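Local coordinates for SufC protein (Thermus thermophilus, PDB 2D2E) that probably binds and hydrolyses ATP as the cytoplasmic ABC-type ATPase of the Suf iron-sulfur cluster assembly system, at residues A[122-136]-A[149-161]. Numbering follows the deposited sequence.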
loop_
_atom_site.group_PDB
_atom_site.type_symbol
_atom_site.label_atom_id
_atom_site.label_comp_id
_atom_site.label_asym_id
_atom_site.label_seq_id
_atom_site.Cartn_x
_atom_site.Cartn_y
_atom_site.Cartn_z
ATOM N N VAL A 122 3.853 -11.681 16.678
ATOM C CA VAL A 122 3.042 -12.499 15.795
ATOM C C VAL A 122 1.704 -12.790 16.459
ATOM O O VAL A 122 0.661 -12.690 15.819
ATOM C CB VAL A 122 3.737 -13.848 15.459
ATOM C CG1 VAL A 122 2.711 -14.858 15.006
ATOM C CG2 VAL A 122 4.771 -13.643 14.360
ATOM N N LYS A 123 1.730 -13.150 17.741
ATOM C CA LYS A 123 0.482 -13.446 18.431
ATOM C C LYS A 123 -0.450 -12.237 18.434
ATOM O O LYS A 123 -1.653 -12.392 18.212
ATOM C CB LYS A 123 0.757 -13.943 19.861
ATOM C CG LYS A 123 1.339 -15.356 19.871
ATOM C CD LYS A 123 1.648 -15.868 21.276
ATOM C CE LYS A 123 2.052 -17.341 21.268
ATOM N NZ LYS A 123 0.897 -18.301 21.177
ATOM N N LYS A 124 0.087 -11.039 18.660
ATOM C CA LYS A 124 -0.768 -9.843 18.668
ATOM C C LYS A 124 -1.382 -9.629 17.286
ATOM O O LYS A 124 -2.575 -9.326 17.165
ATOM C CB LYS A 124 0.030 -8.611 19.087
ATOM N N ALA A 125 -0.579 -9.815 16.240
ATOM C CA ALA A 125 -1.078 -9.642 14.879
ATOM C C ALA A 125 -2.187 -10.645 14.583
ATOM O O ALA A 125 -3.213 -10.294 14.004
ATOM C CB ALA A 125 0.064 -9.795 13.870
ATOM N N LEU A 126 -1.990 -11.898 14.983
ATOM C CA LEU A 126 -3.012 -12.915 14.747
ATOM C C LEU A 126 -4.313 -12.563 15.467
ATOM O O LEU A 126 -5.393 -12.783 14.937
ATOM C CB LEU A 126 -2.520 -14.285 15.215
ATOM C CG LEU A 126 -1.371 -14.891 14.407
ATOM C CD1 LEU A 126 -0.879 -16.152 15.112
ATOM C CD2 LEU A 126 -1.811 -15.178 12.981
ATOM N N GLU A 127 -4.208 -12.016 16.673
ATOM C CA GLU A 127 -5.401 -11.631 17.430
ATOM C C GLU A 127 -6.174 -10.531 16.694
ATOM O O GLU A 127 -7.399 -10.585 16.564
ATOM C CB GLU A 127 -5.006 -11.112 18.806
ATOM C CG GLU A 127 -4.557 -12.188 19.767
ATOM C CD GLU A 127 -4.000 -11.606 21.057
ATOM O OE1 GLU A 127 -4.477 -10.532 21.483
ATOM O OE2 GLU A 127 -3.093 -12.230 21.647
ATOM N N LEU A 128 -5.447 -9.534 16.209
ATOM C CA LEU A 128 -6.078 -8.431 15.501
ATOM C C LEU A 128 -6.755 -8.898 14.216
ATOM O O LEU A 128 -7.808 -8.386 13.840
ATOM C CB LEU A 128 -5.043 -7.356 15.178
ATOM C CG LEU A 128 -4.538 -6.523 16.356
ATOM C CD1 LEU A 128 -3.450 -5.580 15.892
ATOM C CD2 LEU A 128 -5.698 -5.734 16.962
ATOM N N LEU A 129 -6.146 -9.868 13.540
ATOM C CA LEU A 129 -6.683 -10.404 12.295
ATOM C C LEU A 129 -7.662 -11.547 12.535
ATOM O O LEU A 129 -8.330 -12.004 11.612
ATOM C CB LEU A 129 -5.547 -10.927 11.427
ATOM C CG LEU A 129 -4.546 -9.889 10.941
ATOM C CD1 LEU A 129 -3.372 -10.583 10.250
ATOM C CD2 LEU A 129 -5.254 -8.924 9.989
ATOM N N ASP A 130 -7.740 -12.001 13.786
ATOM C CA ASP A 130 -8.588 -13.129 14.148
ATOM C C ASP A 130 -8.224 -14.336 13.274
ATOM O O ASP A 130 -9.102 -14.986 12.693
ATOM C CB ASP A 130 -10.074 -12.794 13.971
ATOM C CG ASP A 130 -10.983 -13.918 14.462
ATOM O OD1 ASP A 130 -12.133 -14.016 13.979
ATOM O OD2 ASP A 130 -10.549 -14.700 15.339
ATOM N N TRP A 131 -6.919 -14.617 13.171
ATOM C CA TRP A 131 -6.399 -15.749 12.391
ATOM C C TRP A 131 -5.792 -16.778 13.348
ATOM O O TRP A 131 -5.322 -16.415 14.427
ATOM C CB TRP A 131 -5.304 -15.299 11.408
ATOM C CG TRP A 131 -5.801 -14.526 10.226
ATOM C CD1 TRP A 131 -7.088 -14.144 9.977
ATOM C CD2 TRP A 131 -5.010 -13.990 9.157
ATOM N NE1 TRP A 131 -7.148 -13.404 8.823
ATOM C CE2 TRP A 131 -5.888 -13.299 8.294
ATOM C CE3 TRP A 131 -3.646 -14.041 8.837
ATOM C CZ2 TRP A 131 -5.446 -12.637 7.140
ATOM C CZ3 TRP A 131 -3.206 -13.382 7.681
ATOM C CH2 TRP A 131 -4.105 -12.698 6.849
ATOM N N ASP A 132 -5.786 -18.049 12.942
ATOM C CA ASP A 132 -5.247 -19.118 13.789
ATOM C C ASP A 132 -3.741 -19.257 13.636
ATOM O O ASP A 132 -3.211 -19.156 12.534
ATOM C CB ASP A 132 -5.903 -20.460 13.451
ATOM C CG ASP A 132 -5.411 -21.602 14.353
ATOM O OD1 ASP A 132 -4.239 -22.012 14.234
ATOM O OD2 ASP A 132 -6.200 -22.086 15.191
ATOM N N GLU A 133 -3.057 -19.495 14.751
ATOM C CA GLU A 133 -1.604 -19.653 14.733
ATOM C C GLU A 133 -1.115 -20.757 13.787
ATOM O O GLU A 133 0.026 -20.724 13.334
ATOM C CB GLU A 133 -1.103 -19.909 16.160
ATOM C CG GLU A 133 0.339 -19.491 16.386
ATOM C CD GLU A 133 0.703 -19.394 17.858
ATOM O OE1 GLU A 133 0.069 -18.594 18.577
ATOM O OE2 GLU A 133 1.621 -20.121 18.289
ATOM N N SER A 134 -1.972 -21.732 13.487
ATOM C CA SER A 134 -1.617 -22.821 12.579
ATOM C C SER A 134 -1.240 -22.309 11.180
ATOM O O SER A 134 -0.506 -22.971 10.445
ATOM C CB SER A 134 -2.783 -23.818 12.470
ATOM O OG SER A 134 -3.954 -23.199 11.959
ATOM N N TYR A 135 -1.741 -21.129 10.818
ATOM C CA TYR A 135 -1.437 -20.526 9.519
ATOM C C TYR A 135 0.073 -20.343 9.305
ATOM O O TYR A 135 0.579 -20.500 8.189
ATOM C CB TYR A 135 -2.139 -19.166 9.411
ATOM C CG TYR A 135 -1.694 -18.335 8.228
ATOM C CD1 TYR A 135 -2.104 -18.649 6.927
ATOM C CD2 TYR A 135 -0.824 -17.257 8.404
ATOM C CE1 TYR A 135 -1.655 -17.895 5.837
ATOM C CE2 TYR A 135 -0.371 -16.529 7.331
ATOM C CZ TYR A 135 -0.781 -16.832 6.061
ATOM O OH TYR A 135 -0.315 -16.036 5.029
ATOM N N LEU A 136 0.780 -20.016 10.381
ATOM C CA LEU A 136 2.223 -19.796 10.330
ATOM C C LEU A 136 3.026 -21.034 9.939
ATOM O O LEU A 136 4.204 -20.924 9.587
ATOM C CB LEU A 136 2.713 -19.277 11.681
ATOM C CG LEU A 136 2.447 -17.804 12.021
ATOM C CD1 LEU A 136 1.054 -17.382 11.615
ATOM C CD2 LEU A 136 2.653 -17.615 13.500
ATOM N N LYS A 149 -0.876 -14.856 -1.636
ATOM C CA LYS A 149 0.248 -13.921 -1.569
ATOM C C LYS A 149 -0.221 -12.695 -0.772
ATOM O O LYS A 149 0.549 -12.108 0.019
ATOM C CB LYS A 149 0.693 -13.505 -2.970
ATOM N N LYS A 150 -1.492 -12.337 -0.945
ATOM C CA LYS A 150 -2.052 -11.190 -0.220
ATOM C C LYS A 150 -2.075 -11.447 1.289
ATOM O O LYS A 150 -1.763 -10.550 2.075
ATOM C CB LYS A 150 -3.473 -10.886 -0.711
ATOM C CG LYS A 150 -3.575 -10.370 -2.163
ATOM C CD LYS A 150 -3.100 -8.912 -2.329
ATOM C CE LYS A 150 -3.294 -8.454 -3.780
ATOM N NZ LYS A 150 -2.810 -7.078 -4.051
ATOM N N ARG A 151 -2.464 -12.657 1.701
ATOM C CA ARG A 151 -2.503 -12.979 3.129
ATOM C C ARG A 151 -1.133 -12.822 3.766
ATOM O O ARG A 151 -1.012 -12.309 4.873
ATOM C CB ARG A 151 -2.988 -14.410 3.362
ATOM C CG ARG A 151 -4.485 -14.595 3.216
ATOM C CD ARG A 151 -4.948 -15.917 3.838
ATOM N NE ARG A 151 -4.770 -15.935 5.293
ATOM C CZ ARG A 151 -5.233 -16.893 6.098
ATOM N NH1 ARG A 151 -5.907 -17.921 5.598
ATOM N NH2 ARG A 151 -5.029 -16.822 7.406
ATOM N N ASN A 152 -0.099 -13.294 3.068
ATOM C CA ASN A 152 1.263 -13.196 3.564
ATOM C C ASN A 152 1.694 -11.741 3.693
ATOM O O ASN A 152 2.377 -11.375 4.644
ATOM C CB ASN A 152 2.229 -13.925 2.624
ATOM C CG ASN A 152 3.655 -13.925 3.142
ATOM O OD1 ASN A 152 4.257 -12.869 3.363
ATOM N ND2 ASN A 152 4.204 -15.119 3.342
ATOM N N GLU A 153 1.313 -10.912 2.727
ATOM C CA GLU A 153 1.678 -9.499 2.775
ATOM C C GLU A 153 0.969 -8.786 3.929
ATOM O O GLU A 153 1.536 -7.883 4.545
ATOM C CB GLU A 153 1.324 -8.798 1.458
ATOM C CG GLU A 153 2.049 -9.346 0.241
ATOM C CD GLU A 153 1.790 -8.527 -1.008
ATOM O OE1 GLU A 153 0.668 -7.997 -1.156
ATOM O OE2 GLU A 153 2.709 -8.426 -1.846
ATOM N N ILE A 154 -0.267 -9.185 4.213
ATOM C CA ILE A 154 -1.034 -8.547 5.303
ATOM C C ILE A 154 -0.452 -8.930 6.666
ATOM O O ILE A 154 -0.465 -8.137 7.597
ATOM C CB ILE A 154 -2.534 -8.899 5.215
ATOM C CG1 ILE A 154 -3.156 -8.165 4.020
ATOM C CG2 ILE A 154 -3.256 -8.538 6.516
ATOM C CD1 ILE A 154 -2.976 -6.620 4.078
ATOM N N LEU A 155 0.069 -10.153 6.788
ATOM C CA LEU A 155 0.670 -10.535 8.061
ATOM C C LEU A 155 1.938 -9.684 8.220
ATOM O O LEU A 155 2.264 -9.235 9.317
ATOM C CB LEU A 155 1.003 -12.042 8.087
ATOM C CG LEU A 155 1.517 -12.573 9.434
ATOM C CD1 LEU A 155 0.593 -12.154 10.581
ATOM C CD2 LEU A 155 1.603 -14.087 9.360
ATOM N N GLN A 156 2.647 -9.428 7.120
ATOM C CA GLN A 156 3.847 -8.594 7.209
ATOM C C GLN A 156 3.441 -7.167 7.598
ATOM O O GLN A 156 4.133 -6.495 8.361
ATOM C CB GLN A 156 4.593 -8.528 5.876
ATOM C CG GLN A 156 5.243 -9.817 5.494
ATOM C CD GLN A 156 6.064 -9.654 4.243
ATOM O OE1 GLN A 156 7.009 -8.855 4.208
ATOM N NE2 GLN A 156 5.699 -10.387 3.204
ATOM N N LEU A 157 2.329 -6.692 7.050
ATOM C CA LEU A 157 1.860 -5.338 7.371
ATOM C C LEU A 157 1.695 -5.143 8.875
ATOM O O LEU A 157 2.136 -4.139 9.427
ATOM C CB LEU A 157 0.509 -5.049 6.690
ATOM C CG LEU A 157 -0.121 -3.673 6.972
ATOM C CD1 LEU A 157 0.669 -2.554 6.246
ATOM C CD2 LEU A 157 -1.575 -3.669 6.487
ATOM N N LEU A 158 1.047 -6.099 9.534
ATOM C CA LEU A 158 0.830 -5.993 10.974
ATOM C C LEU A 158 2.094 -6.202 11.804
ATOM O O LEU A 158 2.306 -5.515 12.807
ATOM C CB LEU A 158 -0.240 -6.996 11.419
ATOM C CG LEU A 158 -1.688 -6.497 11.369
ATOM C CD1 LEU A 158 -2.608 -7.632 11.691
ATOM C CD2 LEU A 158 -1.904 -5.381 12.366
ATOM N N VAL A 159 2.932 -7.144 11.391
ATOM C CA VAL A 159 4.159 -7.433 12.135
ATOM C C VAL A 159 5.279 -6.402 11.999
ATOM O O VAL A 159 5.968 -6.083 12.986
ATOM C CB VAL A 159 4.686 -8.844 11.746
ATOM C CG1 VAL A 159 6.038 -9.118 12.388
ATOM C CG2 VAL A 159 3.669 -9.915 12.209
ATOM N N LEU A 160 5.455 -5.876 10.790
ATOM C CA LEU A 160 6.503 -4.891 10.530
ATOM C C LEU A 160 6.174 -3.496 11.054
ATOM O O LEU A 160 7.059 -2.650 11.157
ATOM C CB LEU A 160 6.810 -4.821 9.033
ATOM C CG LEU A 160 7.476 -6.072 8.443
ATOM C CD1 LEU A 160 7.726 -5.874 6.955
ATOM C CD2 LEU A 160 8.782 -6.348 9.162
ATOM N N GLU A 161 4.908 -3.260 11.378
ATOM C CA GLU A 161 4.488 -1.963 11.914
ATOM C C GLU A 161 4.946 -0.711 11.167
ATOM O O GLU A 161 5.578 0.168 11.738
ATOM C CB GLU A 161 4.950 -1.839 13.369
ATOM C CG GLU A 161 4.336 -2.827 14.328
ATOM C CD GLU A 161 4.596 -2.442 15.767
ATOM O OE1 GLU A 161 5.783 -2.330 16.143
ATOM O OE2 GLU A 161 3.611 -2.248 16.510
#
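Arg151 engages two aromatic rings at once, Trp131 and Tyr135, in two different orientations. Its guanidinium lies flat on Tyr135, the planes 8° apart. The centres are 4.2 Å from each other, an offset stack in which CZ stands away from the ring centre. Against Trp131 the same group is steeply turned, with planes at 69°. Even so, Arg151 CZ sits almost directly over the six-membered ring, 4.1 Å from its centroid, which is cation-pi geometry. NH2 of Arg151 tips toward the indole, 3.3 Å from Trp131 CD2. The arginine chain bends at chi3, bringing the guanidinium into the corner formed by the two rings. Leu129 CB backs the other indole face, and Arg184 of helix 176-189 also touches Trp131. A Schellman motif ends helix 115-129 at Asp130, after which Trp131 turns back toward helix 148-160. Were Trp131 cut back to an alanine, Arg151 would probably lose its face-on cation-pi partner, and a gap would open between its guanidinium and Leu129 CB. Deeper in, the axes of 122-129 and 149-160 come within 9.1 Å, their N-to-C directions 121° apart. This approach is consistent with the small side chain of Ala125, the residue whose CA is nearest Leu158; Ala125 CB lies 3.7 Å from Leu158 CB and also meets Val159 CG2. In the conformer modelled here, Leu155 CD1 faces Ala125, while its CD2 lies 3.7 Å from Tyr135 CE2, at the ring edge. With no hydrogen bond between these segments of the helical subdomain of the ABC ATPase, the position of the partly exposed guanidinium relative to 122-136 probably depends on the two rings.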